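Long-range contacts in AgaA (Rhizobium radiobacter, PDB 6HLX), which binds the opine agropinic acid as the periplasmic substrate-binding protein of an ABC importer that takes this compound into the bacterial cell: residues T17-G22 against K95-N100; S24-K29 against L133-I138; N272-G277 against Q336-A341; Y263-S268 against I340-E345; K60-H65 against L118-P123. One frame throughout, in Å; residues are numbered along the deposited sequence.

Contact 1: T17-G22 against K95-N100. With G9Z (agropinic acid), chain E; EDO (1,2-ethanediol), chain B.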
# COMPACT_ATOMS: atom_id res chain seq x y z
N THR A 17 5.69 13.38 0.92
CA THR A 17 4.40 12.82 1.32
C THR A 17 3.60 12.20 0.20
O THR A 17 2.98 11.15 0.45
CB THR A 17 3.53 13.81 2.11
OG1 THR A 17 3.11 14.87 1.24
CG2 THR A 17 4.28 14.37 3.36
N VAL A 18 3.61 12.80 -1.00
CA VAL A 18 2.75 12.37 -2.11
C VAL A 18 3.23 11.07 -2.79
O VAL A 18 2.45 10.44 -3.53
CB VAL A 18 2.50 13.50 -3.14
CG1 VAL A 18 1.92 14.75 -2.48
CG2 VAL A 18 3.77 13.83 -3.93
N VAL A 19 4.52 10.72 -2.59
CA VAL A 19 5.12 9.52 -3.17
C VAL A 19 4.85 8.33 -2.28
O VAL A 19 4.95 8.45 -1.06
CB VAL A 19 6.66 9.72 -3.36
CG1 VAL A 19 7.34 8.48 -3.91
CG2 VAL A 19 6.93 10.93 -4.24
N GLN A 20 4.53 7.19 -2.90
CA GLN A 20 4.30 5.93 -2.17
C GLN A 20 5.59 5.10 -2.38
O GLN A 20 5.73 4.44 -3.43
CB GLN A 20 3.07 5.21 -2.77
CG GLN A 20 2.39 4.21 -1.82
CD GLN A 20 3.30 3.18 -1.20
OE1 GLN A 20 4.14 3.51 -0.36
NE2 GLN A 20 3.12 1.92 -1.55
N PRO A 21 6.57 5.16 -1.45
CA PRO A 21 7.83 4.43 -1.69
C PRO A 21 7.78 2.97 -1.25
O PRO A 21 8.70 2.20 -1.55
CB PRO A 21 8.84 5.19 -0.80
CG PRO A 21 8.00 5.59 0.41
CD PRO A 21 6.59 5.88 -0.15
N GLY A 22 6.77 2.63 -0.48
CA GLY A 22 6.65 1.31 0.13
C GLY A 22 6.31 1.44 1.61
O GLY A 22 6.19 2.55 2.14
N LYS A 95 4.71 14.10 -9.12
CA LYS A 95 5.02 12.69 -8.88
C LYS A 95 4.08 11.99 -7.87
O LYS A 95 4.43 10.92 -7.38
CB LYS A 95 6.51 12.53 -8.48
CG LYS A 95 6.96 13.30 -7.25
CD LYS A 95 8.49 13.32 -7.18
CE LYS A 95 9.02 14.52 -6.46
NZ LYS A 95 10.49 14.68 -6.67
N ALA A 96 2.88 12.55 -7.59
CA ALA A 96 1.97 11.91 -6.64
C ALA A 96 1.55 10.54 -7.13
O ALA A 96 1.04 10.41 -8.26
CB ALA A 96 0.74 12.78 -6.41
N SER A 97 1.75 9.52 -6.29
CA SER A 97 1.41 8.14 -6.66
C SER A 97 -0.09 7.89 -6.85
O SER A 97 -0.44 6.96 -7.60
CB SER A 97 1.96 7.16 -5.63
OG SER A 97 3.37 7.34 -5.49
N PHE A 98 -0.96 8.66 -6.14
CA PHE A 98 -2.40 8.44 -6.19
C PHE A 98 -3.14 9.56 -6.88
O PHE A 98 -4.33 9.76 -6.64
CB PHE A 98 -2.96 8.15 -4.79
CG PHE A 98 -2.42 6.86 -4.23
CD1 PHE A 98 -2.97 5.63 -4.61
CD2 PHE A 98 -1.33 6.86 -3.36
CE1 PHE A 98 -2.45 4.43 -4.12
CE2 PHE A 98 -0.80 5.65 -2.87
CZ PHE A 98 -1.36 4.44 -3.28
N ARG A 99 -2.44 10.26 -7.78
CA ARG A 99 -3.08 11.34 -8.54
C ARG A 99 -4.35 10.84 -9.28
O ARG A 99 -5.36 11.53 -9.30
CB ARG A 99 -2.08 11.92 -9.57
CG ARG A 99 -2.73 12.89 -10.57
CD ARG A 99 -1.73 13.70 -11.34
NE ARG A 99 -0.77 12.88 -12.09
CZ ARG A 99 -0.93 12.50 -13.36
NH1 ARG A 99 -2.04 12.81 -14.03
NH2 ARG A 99 0.02 11.80 -13.98
N ASN A 100 -4.29 9.64 -9.89
CA ASN A 100 -5.45 9.15 -10.66
C ASN A 100 -6.72 9.07 -9.80
O ASN A 100 -7.81 9.43 -10.25
CB ASN A 100 -5.16 7.76 -11.23
CG ASN A 100 -5.60 7.59 -12.67
OD1 ASN A 100 -5.48 8.51 -13.49
ND2 ASN A 100 -6.10 6.40 -13.02
OAM G9Z E . 7.01 -1.86 0.49
CAB G9Z E . 7.10 -3.06 0.20
CAC G9Z E . 8.26 -3.82 0.43
CB G9Z E . 7.94 -5.27 -0.06
CA G9Z E . 6.58 -5.16 -0.74
C G9Z E . 5.67 -6.15 -0.24
O G9Z E . 5.03 -5.90 0.82
N G9Z E . 6.16 -3.74 -0.48
CAG G9Z E . 4.80 -3.18 -0.84
CAH G9Z E . 4.75 -2.82 -2.33
OAP G9Z E . 4.91 -4.04 -3.06
CAI G9Z E . 3.44 -2.15 -2.73
OAQ G9Z E . 3.07 -1.18 -1.72
CAJ G9Z E . 3.57 -1.37 -4.08
OAR G9Z E . 2.32 -0.75 -4.41
CAK G9Z E . 4.11 -2.18 -5.29
OAT G9Z E . 4.44 -1.28 -6.36
CAL G9Z E . 3.13 -3.27 -5.75
OAS G9Z E . 3.74 -4.07 -6.79
OXT G9Z E . 5.59 -7.24 -0.86
C1 EDO B . 6.65 18.50 -7.95
O1 EDO B . 6.80 19.08 -9.23
C2 EDO B . 6.60 16.97 -8.10
O2 EDO B . 5.58 16.47 -7.25
O HOH W 1 -0.37 10.53 -4.04
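Two hydrogen bonds join the segments, and both involve Ser97. Its backbone N donates to Val18 O at 3.0 Å, from above the carbonyl plane. Its side chain, with OG beside its own backbone N (chi1 -56°), accepts from Gln20 N; that N to OG distance is 2.8 Å. A water adds a third link, donating to Val18 O and accepting from Phe98 N. Apolar packing follows the same line. Val18 CB lies 3.8 Å from Ala96 CB, and the Val19 and Lys95 side chains cross obliquely, CG2 against CG. Gln20 sends CG against the edge of the Phe98 ring, 3.7 Å from CE2. The Gln20 chain then bends at chi2 (-52°), so its amide leads away from Ser97. Its OE1 accepts from Gly22 N at 2.8 Å, and its NE2 lies 3.1 Å from OAQ of agropinic acid. Gly22, with phi 132°, brings its CA close to OAM of the ligand. Gln20 and Gly22 thus belong to the agropinic acid pocket, in a loop leading into helix 23-32.

Contact 2: S24-K29 against L133-I138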
# COMPACT_ATOMS: atom_id res chain seq x y z
N SER A 24 8.00 0.88 4.34
CA SER A 24 8.98 1.52 5.26
C SER A 24 8.76 3.03 5.36
O SER A 24 8.61 3.56 6.47
CB SER A 24 10.41 1.18 4.85
OG SER A 24 10.62 -0.22 4.93
N GLY A 25 8.72 3.71 4.20
CA GLY A 25 8.48 5.14 4.14
C GLY A 25 7.12 5.50 4.73
O GLY A 25 7.02 6.46 5.50
N ARG A 26 6.08 4.71 4.42
CA ARG A 26 4.74 4.96 4.97
C ARG A 26 4.73 4.91 6.50
O ARG A 26 4.09 5.75 7.13
CB ARG A 26 3.74 3.94 4.43
CG ARG A 26 3.38 4.24 2.99
CD ARG A 26 2.49 3.17 2.44
NE ARG A 26 1.49 3.79 1.57
CZ ARG A 26 0.52 3.12 0.95
NH1 ARG A 26 0.46 1.79 1.03
NH2 ARG A 26 -0.39 3.78 0.24
N THR A 27 5.43 3.90 7.10
CA THR A 27 5.45 3.74 8.56
C THR A 27 6.01 5.00 9.25
O THR A 27 5.44 5.46 10.23
CB THR A 27 6.27 2.47 8.94
OG1 THR A 27 5.65 1.34 8.29
CG2 THR A 27 6.35 2.25 10.47
N VAL A 28 7.08 5.60 8.67
CA VAL A 28 7.66 6.83 9.23
C VAL A 28 6.69 8.00 8.99
O VAL A 28 6.41 8.78 9.90
CB VAL A 28 9.09 7.12 8.69
CG1 VAL A 28 9.64 8.42 9.29
CG2 VAL A 28 10.04 5.94 8.99
N LYS A 29 6.14 8.10 7.77
CA LYS A 29 5.19 9.20 7.47
C LYS A 29 3.99 9.20 8.41
O LYS A 29 3.52 10.26 8.81
CB LYS A 29 4.65 9.09 6.03
CG LYS A 29 5.67 9.57 5.00
CD LYS A 29 5.07 9.84 3.61
CE LYS A 29 4.42 8.59 3.00
NZ LYS A 29 4.12 8.79 1.55
N LEU A 133 -5.41 8.15 2.68
CA LEU A 133 -4.13 7.54 2.28
C LEU A 133 -2.97 8.18 3.04
O LEU A 133 -2.97 9.40 3.21
CB LEU A 133 -3.85 7.74 0.77
CG LEU A 133 -4.67 6.90 -0.20
CD1 LEU A 133 -4.58 7.51 -1.57
CD2 LEU A 133 -4.17 5.44 -0.25
N PRO A 134 -1.87 7.43 3.32
CA PRO A 134 -0.69 8.07 3.93
C PRO A 134 -0.14 9.17 2.99
O PRO A 134 0.53 10.11 3.43
CB PRO A 134 0.32 6.91 4.02
CG PRO A 134 -0.60 5.64 4.17
CD PRO A 134 -1.70 5.96 3.17
N GLU A 135 -0.44 9.04 1.67
CA GLU A 135 0.05 10.01 0.67
C GLU A 135 -0.86 11.26 0.56
O GLU A 135 -0.51 12.20 -0.18
CB GLU A 135 0.25 9.32 -0.71
CG GLU A 135 1.41 8.31 -0.72
CD GLU A 135 1.26 7.11 0.21
OE1 GLU A 135 0.16 6.52 0.26
OE2 GLU A 135 2.25 6.77 0.90
N SER A 136 -2.02 11.27 1.26
CA SER A 136 -2.98 12.39 1.22
C SER A 136 -2.86 13.30 2.48
O SER A 136 -3.71 14.16 2.73
CB SER A 136 -4.42 11.86 1.08
OG SER A 136 -4.55 11.15 -0.14
N VAL A 137 -1.77 13.14 3.24
CA VAL A 137 -1.54 13.93 4.46
C VAL A 137 -1.33 15.39 4.11
O VAL A 137 -0.95 15.70 2.97
CB VAL A 137 -0.39 13.36 5.32
CG1 VAL A 137 -0.76 11.96 5.84
CG2 VAL A 137 0.91 13.31 4.52
N ILE A 138 -1.57 16.28 5.08
CA ILE A 138 -1.50 17.73 4.87
C ILE A 138 -0.20 18.32 5.39
O ILE A 138 0.18 18.05 6.53
CB ILE A 138 -2.72 18.46 5.53
CG1 ILE A 138 -4.10 17.83 5.14
CG2 ILE A 138 -2.71 19.99 5.26
CD1 ILE A 138 -4.33 17.72 3.59
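Arg26, Lys29 and Glu135 carry this buried contact as a salt-bridge network. Arg26 leaves helix 23-32 with its chain bent at chi3 (142°) and grips the Glu135 carboxylate side-on with two nitrogens. Arg26 NE donates to Glu135 OE2 at 3.1 Å, on the syn lone pair. Arg26 NH2 donates to Glu135 OE1 at 2.8 Å, from above the carboxylate plane. The guanidinium and carboxylate planes are 35° apart, so the pair is not flat. Lys29, one turn on, brings NZ to Glu135 OE2 on the anti lone pair, at 2.8 Å. Glu135 bends at chi2 (63°) to meet both cations. Pro134 packs beside the fork, with CG 3.8 Å from Arg26 NE. Each cation has further partners: Arg26 NH1 pairs with Glu382, and Lys29 NZ donates to the carbonyls of Thr17 and Val19. Two cationic groups around one buried carboxylate would be expected to keep Glu135 ionised. Bonds to both oxygens, with OE2 accepting from Arg26 NE and Lys29 NZ, probably fix the rotation of the carboxylate.

Contact 3: N272-G277 against Q336-A341. With EDO (1,2-ethanediol), chain X.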
# COMPACT_ATOMS: atom_id res chain seq x y z
N ASN A 272 4.94 -22.88 -0.49
CA ASN A 272 5.92 -23.76 0.15
C ASN A 272 7.37 -23.31 0.03
O ASN A 272 8.13 -23.56 0.96
CB ASN A 272 5.76 -25.22 -0.35
CG ASN A 272 4.42 -25.81 0.04
OD1 ASN A 272 3.81 -25.41 1.03
ND2 ASN A 272 3.91 -26.76 -0.75
N THR A 273 7.76 -22.70 -1.10
CA THR A 273 9.17 -22.31 -1.29
C THR A 273 9.48 -20.86 -0.92
O THR A 273 10.65 -20.56 -0.72
CB THR A 273 9.68 -22.62 -2.71
OG1 THR A 273 9.11 -21.70 -3.64
CG2 THR A 273 9.44 -24.08 -3.16
N ALA A 274 8.47 -19.98 -0.86
CA ALA A 274 8.70 -18.56 -0.54
C ALA A 274 8.12 -18.15 0.81
O ALA A 274 8.52 -17.12 1.34
CB ALA A 274 8.10 -17.69 -1.63
N PHE A 275 7.12 -18.90 1.31
CA PHE A 275 6.42 -18.52 2.55
C PHE A 275 6.38 -19.62 3.62
O PHE A 275 5.52 -19.57 4.52
CB PHE A 275 5.01 -18.01 2.22
CG PHE A 275 5.00 -16.76 1.39
CD1 PHE A 275 5.02 -16.83 -0.00
CD2 PHE A 275 5.02 -15.50 1.99
CE1 PHE A 275 5.04 -15.66 -0.78
CE2 PHE A 275 5.00 -14.34 1.21
CZ PHE A 275 5.02 -14.43 -0.17
N ASN A 276 7.30 -20.60 3.53
CA ASN A 276 7.41 -21.67 4.54
C ASN A 276 6.08 -22.43 4.78
O ASN A 276 5.78 -22.86 5.90
CB ASN A 276 7.96 -21.07 5.87
CG ASN A 276 8.40 -22.08 6.89
OD1 ASN A 276 8.08 -21.97 8.09
ND2 ASN A 276 9.12 -23.10 6.44
N GLY A 277 5.28 -22.58 3.72
CA GLY A 277 4.01 -23.28 3.82
C GLY A 277 2.87 -22.44 4.39
O GLY A 277 1.77 -22.97 4.56
N GLN A 336 12.06 -12.50 -3.79
CA GLN A 336 13.04 -13.25 -4.58
C GLN A 336 12.58 -14.69 -4.82
O GLN A 336 12.63 -15.17 -5.96
CB GLN A 336 14.40 -13.25 -3.89
CG GLN A 336 15.38 -14.22 -4.57
CD GLN A 336 16.77 -14.02 -4.07
OE1 GLN A 336 17.30 -12.93 -4.11
NE2 GLN A 336 17.39 -15.08 -3.59
N ASN A 337 12.12 -15.39 -3.77
CA ASN A 337 11.71 -16.79 -3.91
C ASN A 337 10.43 -16.94 -4.72
O ASN A 337 10.30 -17.92 -5.47
CB ASN A 337 11.64 -17.48 -2.54
CG ASN A 337 13.01 -17.69 -1.97
OD1 ASN A 337 13.97 -18.03 -2.68
ND2 ASN A 337 13.15 -17.49 -0.68
N THR A 338 9.52 -15.94 -4.63
CA THR A 338 8.31 -15.99 -5.48
C THR A 338 8.78 -15.87 -6.94
O THR A 338 8.29 -16.60 -7.81
CB THR A 338 7.33 -14.86 -5.11
OG1 THR A 338 6.79 -15.13 -3.80
CG2 THR A 338 6.17 -14.71 -6.14
N ALA A 339 9.73 -14.95 -7.20
CA ALA A 339 10.25 -14.75 -8.57
C ALA A 339 10.92 -16.02 -9.12
O ALA A 339 10.68 -16.38 -10.28
CB ALA A 339 11.22 -13.57 -8.61
N ILE A 340 11.72 -16.70 -8.28
CA ILE A 340 12.40 -17.96 -8.66
C ILE A 340 11.36 -19.04 -9.00
O ILE A 340 11.49 -19.70 -10.04
CB ILE A 340 13.38 -18.42 -7.54
CG1 ILE A 340 14.61 -17.48 -7.49
CG2 ILE A 340 13.79 -19.90 -7.72
CD1 ILE A 340 15.49 -17.61 -6.21
N ALA A 341 10.31 -19.16 -8.18
CA ALA A 341 9.23 -20.14 -8.43
C ALA A 341 8.52 -19.83 -9.75
O ALA A 341 8.31 -20.75 -10.55
CB ALA A 341 8.24 -20.14 -7.27
C1 EDO X . 10.69 -20.07 2.47
O1 EDO X . 9.79 -21.14 2.22
C2 EDO X . 11.00 -19.98 3.96
O2 EDO X . 12.07 -19.08 4.12
O HOH W 2 11.12 -20.54 -4.99
O HOH W 3 11.33 -16.55 1.29
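Asn337 comes off helix 333-347 facing the end of helix 267-274. Its CB meets two groups at once: Ala274 CB and the carbonyl of Thr273, with Thr273 O 3.7 Å away. Its CG lies beside its own backbone N (chi1 -71°) and runs on past Thr273 O. At the tip, ND2 donates to a water at 2.8 Å, and this water donates in turn to Ala274 O. No direct hydrogen bond crosses between the segments. A second water makes another bridge, donating to Thr273 OG1 and to Asn337 O. Thr273 OG1 is also bonded to Ala269 O, and it lies 4.0 Å from Ala341 CB.

On the inner side Ala274 CB sits 3.6 Å from Thr338 OG1. Thr338 OG1 is also 3.5 Å from Phe275 CE1, approaching the ring obliquely, while its hydrogen bond goes to Phe334 O within its own helix. The Phe275 ring also meets that of Phe334 and packs on Met241 of strand 240-245. With alanine at 274, the CA atoms of Ala274 and Asn337 come within 4.9 Å. The arrangement is water-bridged packing of the C-terminal end of helix 267-274, and the residue after it, on the first half of helix 333-347.

Contact 4: Y263-S268 against I340-E345. With ZN (zinc ion), chain O.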
# COMPACT_ATOMS: atom_id res chain seq x y z
N TYR A 263 -2.73 -20.07 -15.36
CA TYR A 263 -2.92 -21.54 -15.38
C TYR A 263 -1.61 -22.30 -15.15
O TYR A 263 -1.64 -23.47 -14.73
CB TYR A 263 -3.54 -21.99 -16.74
CG TYR A 263 -5.04 -21.78 -16.84
CD1 TYR A 263 -5.93 -22.60 -16.15
CD2 TYR A 263 -5.57 -20.79 -17.66
CE1 TYR A 263 -7.31 -22.43 -16.26
CE2 TYR A 263 -6.95 -20.61 -17.79
CZ TYR A 263 -7.81 -21.43 -17.07
OH TYR A 263 -9.17 -21.25 -17.16
N ALA A 264 -0.46 -21.70 -15.51
CA ALA A 264 0.84 -22.37 -15.45
C ALA A 264 1.53 -22.34 -14.10
O ALA A 264 2.41 -23.17 -13.85
CB ALA A 264 1.78 -21.78 -16.49
N VAL A 265 1.23 -21.35 -13.26
CA VAL A 265 1.96 -21.22 -12.00
C VAL A 265 1.29 -22.01 -10.89
O VAL A 265 0.19 -21.66 -10.47
CB VAL A 265 2.22 -19.74 -11.62
CG1 VAL A 265 3.01 -19.65 -10.31
CG2 VAL A 265 2.96 -19.01 -12.73
N ASP A 266 1.98 -23.05 -10.38
CA ASP A 266 1.45 -23.81 -9.26
C ASP A 266 1.54 -22.93 -8.01
O ASP A 266 2.63 -22.47 -7.64
CB ASP A 266 2.22 -25.11 -9.03
CG ASP A 266 1.44 -25.96 -8.06
OD1 ASP A 266 0.55 -26.73 -8.52
OD2 ASP A 266 1.67 -25.82 -6.84
N ARG A 267 0.40 -22.70 -7.37
CA ARG A 267 0.35 -21.80 -6.22
C ARG A 267 0.98 -22.39 -4.96
O ARG A 267 1.56 -21.64 -4.16
CB ARG A 267 -1.08 -21.33 -5.99
CG ARG A 267 -1.46 -20.37 -7.11
CD ARG A 267 -2.88 -20.54 -7.51
NE ARG A 267 -3.29 -19.53 -8.49
CZ ARG A 267 -3.29 -19.70 -9.80
NH1 ARG A 267 -2.82 -20.82 -10.34
NH2 ARG A 267 -3.72 -18.73 -10.60
N SER A 268 0.96 -23.73 -4.81
CA SER A 268 1.63 -24.36 -3.67
C SER A 268 3.14 -24.22 -3.78
O SER A 268 3.80 -24.20 -2.75
CB SER A 268 1.25 -25.83 -3.54
OG SER A 268 -0.14 -25.94 -3.31
N ILE A 340 11.72 -16.70 -8.28
CA ILE A 340 12.40 -17.96 -8.66
C ILE A 340 11.36 -19.04 -9.00
O ILE A 340 11.49 -19.70 -10.04
CB ILE A 340 13.38 -18.42 -7.54
CG1 ILE A 340 14.61 -17.48 -7.49
CG2 ILE A 340 13.79 -19.90 -7.72
CD1 ILE A 340 15.49 -17.61 -6.21
N ALA A 341 10.31 -19.16 -8.18
CA ALA A 341 9.23 -20.14 -8.43
C ALA A 341 8.52 -19.83 -9.75
O ALA A 341 8.31 -20.75 -10.55
CB ALA A 341 8.24 -20.14 -7.27
N ILE A 342 8.21 -18.54 -10.01
CA ILE A 342 7.55 -18.14 -11.27
C ILE A 342 8.43 -18.50 -12.47
O ILE A 342 7.93 -19.05 -13.46
CB ILE A 342 7.14 -16.64 -11.23
CG1 ILE A 342 6.00 -16.45 -10.20
CG2 ILE A 342 6.71 -16.12 -12.64
CD1 ILE A 342 5.69 -15.01 -9.82
N GLN A 343 9.74 -18.23 -12.37
CA GLN A 343 10.71 -18.53 -13.42
C GLN A 343 10.70 -20.02 -13.75
O GLN A 343 10.65 -20.37 -14.93
CB GLN A 343 12.11 -18.09 -12.96
CG GLN A 343 13.22 -18.40 -13.97
CD GLN A 343 14.57 -18.10 -13.38
OE1 GLN A 343 14.91 -18.57 -12.29
NE2 GLN A 343 15.35 -17.32 -14.10
N SER A 344 10.77 -20.89 -12.73
CA SER A 344 10.79 -22.34 -12.98
C SER A 344 9.45 -22.86 -13.49
O SER A 344 9.43 -23.70 -14.40
CB SER A 344 11.28 -23.11 -11.76
OG SER A 344 10.53 -22.78 -10.61
N GLU A 345 8.33 -22.31 -12.98
CA GLU A 345 6.99 -22.70 -13.45
C GLU A 345 6.76 -22.33 -14.91
O GLU A 345 6.22 -23.14 -15.66
CB GLU A 345 5.89 -22.07 -12.58
CG GLU A 345 5.80 -22.63 -11.16
CD GLU A 345 5.43 -24.10 -11.12
OE1 GLU A 345 6.35 -24.93 -10.94
OE2 GLU A 345 4.24 -24.41 -11.30
ZN ZN O . -0.43 -27.49 -7.09
O HOH W 4 4.11 -24.70 -15.24
O HOH W 5 0.60 -28.34 -5.66
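Glu345 sets its CG beside its own backbone N (chi1 -69°) and bends again at chi2 (-64°). This folds the carboxylate across to the link between helices 255-264 and 267-274. Asp266 takes another course: its CG is anti to the backbone N (chi1 -168°), so its carboxylate leads away from Glu345.

The one direct hydrogen bond runs from Asp266 N to Glu345 OE2, at 2.8 Å, met from above the carboxylate plane. OE2 also lies 3.1 Å from Asp266 CB. The other oxygen, OE1, forms a salt bridge with Lys348, which probably helps Glu345 to stay charged. A water ties the backbones together, donating to Ala264 O and to Glu345 O at 2.7 Å each. Val265 adds apolar packing, its CG1 lying 4.2 Å from Glu345 CG and 4.4 Å from Ile342 CG1.

Asp266 has two further tasks. OD1 binds a zinc ion at 1.9 Å, which a water also binds. OD2 accepts weakly from Ser268 N and more firmly from Ala269 N, making Asp266 the N-cap of helix 267-274. Glu345 thus holds the backbone of a zinc ligand. Glu345 and His304 themselves form another zinc site seen in a structure of this protein.

Helix 333-347 here packs against the joint between the two helices. His304 touches both acids, and Phe449 of strand 446-451 touches Val265 and Ile342.

Contact 5: K60-H65 against L118-P123. With ZN (zinc ion), chain R.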
# COMPACT_ATOMS: atom_id res chain seq x y z
N LYS A 60 -20.70 14.15 -4.46
CA LYS A 60 -19.98 15.06 -5.35
C LYS A 60 -19.43 16.30 -4.63
O LYS A 60 -18.55 16.97 -5.18
CB LYS A 60 -20.90 15.53 -6.47
CG LYS A 60 -20.92 14.62 -7.65
CD LYS A 60 -21.88 15.13 -8.73
CE LYS A 60 -21.22 16.11 -9.66
NZ LYS A 60 -22.10 16.36 -10.83
N GLU A 61 -20.00 16.66 -3.46
CA GLU A 61 -19.60 17.86 -2.70
C GLU A 61 -19.21 17.45 -1.29
O GLU A 61 -19.95 16.69 -0.64
CB GLU A 61 -20.72 18.91 -2.68
CG GLU A 61 -21.02 19.48 -4.06
CD GLU A 61 -22.23 20.39 -4.12
OE1 GLU A 61 -22.08 21.58 -3.78
OE2 GLU A 61 -23.32 19.91 -4.50
N PHE A 62 -18.07 17.96 -0.81
CA PHE A 62 -17.51 17.58 0.49
C PHE A 62 -17.12 18.83 1.25
O PHE A 62 -16.43 19.69 0.70
CB PHE A 62 -16.26 16.69 0.27
CG PHE A 62 -16.53 15.38 -0.45
CD1 PHE A 62 -16.78 15.36 -1.83
CD2 PHE A 62 -16.53 14.17 0.24
CE1 PHE A 62 -17.11 14.16 -2.48
CE2 PHE A 62 -16.85 12.98 -0.42
CZ PHE A 62 -17.10 12.97 -1.78
N THR A 63 -17.55 18.95 2.50
CA THR A 63 -17.14 20.10 3.33
C THR A 63 -16.37 19.56 4.50
O THR A 63 -16.88 18.68 5.19
CB THR A 63 -18.33 20.95 3.81
OG1 THR A 63 -19.03 21.44 2.68
CG2 THR A 63 -17.89 22.15 4.67
N PHE A 64 -15.20 20.12 4.76
CA PHE A 64 -14.38 19.73 5.91
C PHE A 64 -14.28 20.89 6.86
O PHE A 64 -13.89 21.99 6.44
CB PHE A 64 -12.97 19.30 5.48
CG PHE A 64 -13.02 18.10 4.57
CD1 PHE A 64 -12.97 16.81 5.10
CD2 PHE A 64 -13.15 18.25 3.19
CE1 PHE A 64 -13.08 15.69 4.27
CE2 PHE A 64 -13.26 17.13 2.36
CZ PHE A 64 -13.22 15.86 2.90
N HIS A 65 -14.65 20.66 8.12
CA HIS A 65 -14.54 21.67 9.17
C HIS A 65 -13.29 21.35 9.96
O HIS A 65 -13.22 20.30 10.59
CB HIS A 65 -15.80 21.70 10.02
CG HIS A 65 -16.95 22.26 9.27
ND1 HIS A 65 -17.02 23.61 8.96
CD2 HIS A 65 -18.05 21.64 8.76
CE1 HIS A 65 -18.17 23.77 8.31
NE2 HIS A 65 -18.81 22.62 8.18
N LEU A 118 -14.67 20.63 -1.28
CA LEU A 118 -14.30 19.99 -2.54
C LEU A 118 -15.54 19.76 -3.37
O LEU A 118 -16.61 19.44 -2.84
CB LEU A 118 -13.62 18.62 -2.31
CG LEU A 118 -12.45 18.58 -1.33
CD1 LEU A 118 -11.92 17.15 -1.18
CD2 LEU A 118 -11.34 19.56 -1.72
N THR A 119 -15.41 19.95 -4.68
CA THR A 119 -16.45 19.62 -5.64
C THR A 119 -15.76 18.67 -6.61
O THR A 119 -14.66 18.97 -7.09
CB THR A 119 -17.05 20.84 -6.35
OG1 THR A 119 -17.56 21.75 -5.38
CG2 THR A 119 -18.19 20.43 -7.29
N LEU A 120 -16.40 17.53 -6.88
CA LEU A 120 -15.85 16.54 -7.81
C LEU A 120 -16.50 16.67 -9.18
O LEU A 120 -17.66 17.07 -9.28
CB LEU A 120 -16.06 15.11 -7.28
CG LEU A 120 -15.66 14.77 -5.83
CD1 LEU A 120 -15.74 13.26 -5.60
CD2 LEU A 120 -14.27 15.30 -5.49
N SER A 121 -15.75 16.30 -10.24
CA SER A 121 -16.27 16.33 -11.60
C SER A 121 -17.21 15.12 -11.82
O SER A 121 -18.13 15.19 -12.63
CB SER A 121 -15.12 16.35 -12.61
OG SER A 121 -14.14 15.37 -12.29
N THR A 122 -16.94 13.99 -11.10
CA THR A 122 -17.79 12.78 -11.12
C THR A 122 -17.96 12.30 -9.67
O THR A 122 -17.04 12.47 -8.88
CB THR A 122 -17.18 11.66 -12.01
OG1 THR A 122 -15.83 11.38 -11.59
CG2 THR A 122 -17.22 11.99 -13.51
N PRO A 123 -19.10 11.67 -9.30
CA PRO A 123 -19.27 11.25 -7.89
C PRO A 123 -18.30 10.17 -7.44
O PRO A 123 -17.85 9.36 -8.26
CB PRO A 123 -20.69 10.71 -7.84
CG PRO A 123 -21.37 11.22 -9.06
CD PRO A 123 -20.31 11.37 -10.10
ZN ZN R . -20.65 22.35 7.32
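Three backbone hydrogen bonds join the segments. Phe62 and Leu118 form an antiparallel hydrogen-bonded pair: Phe62 N donates to Leu118 O at 2.9 Å and Leu118 N to Phe62 O at 2.8 Å. Leu120 N donates to Lys60 O, also at 2.8 Å. All three donors lie in the carbonyl planes. Glu61 and Thr119 make the non-hydrogen-bonded pair between them.

On the face of Phe62 and Leu118, the Phe62 ring reaches along to Leu120, with CE1 3.5 Å from CD1. The Phe64 ring crosses Leu118 obliquely, its CE2 3.8 Å from CD1. Just before strand 61-66, Lys60 lies alongside Pro123 and points the same way, CG to CG at 3.7 Å.

Further out, Ser56 OG accepts from the N atoms of Lys60 and Glu61. At the other end His65 NE2 binds a zinc ion at 2.0 Å, together with Glu54 of strand 45-55. Strand 61-66 runs between strands 45-55 and 115-120 in an antiparallel sheet, and helix 127-131 covers Phe62 and Phe64 through Met127, Ile128 and Leu131.

Along the chain, contacts 1, 2 and 5 close before contacts 3 and 4 open. Contacts 1 and 2 alternate in sequence and touch, their centres about 9 Å apart. Lys29 ties the two together, so the salt-bridge network backs the loop that carries Gln20 and Gly22 to the ligand. Contact 5 falls between the two segments of contact 2 in sequence. It lies about 21 Å from contact 1, centre to centre, in the antiparallel sheet. Contacts 3 and 4 share Ile340 and Ala341 and use helices 267-274 and 333-347. Their centres are each about 45 Å from that of contact 5, across the chain's centre. Contacts 1 and 2 thus border the agropinic acid site. The others lie more peripherally, and contacts 4 and 5 carry zinc ligands.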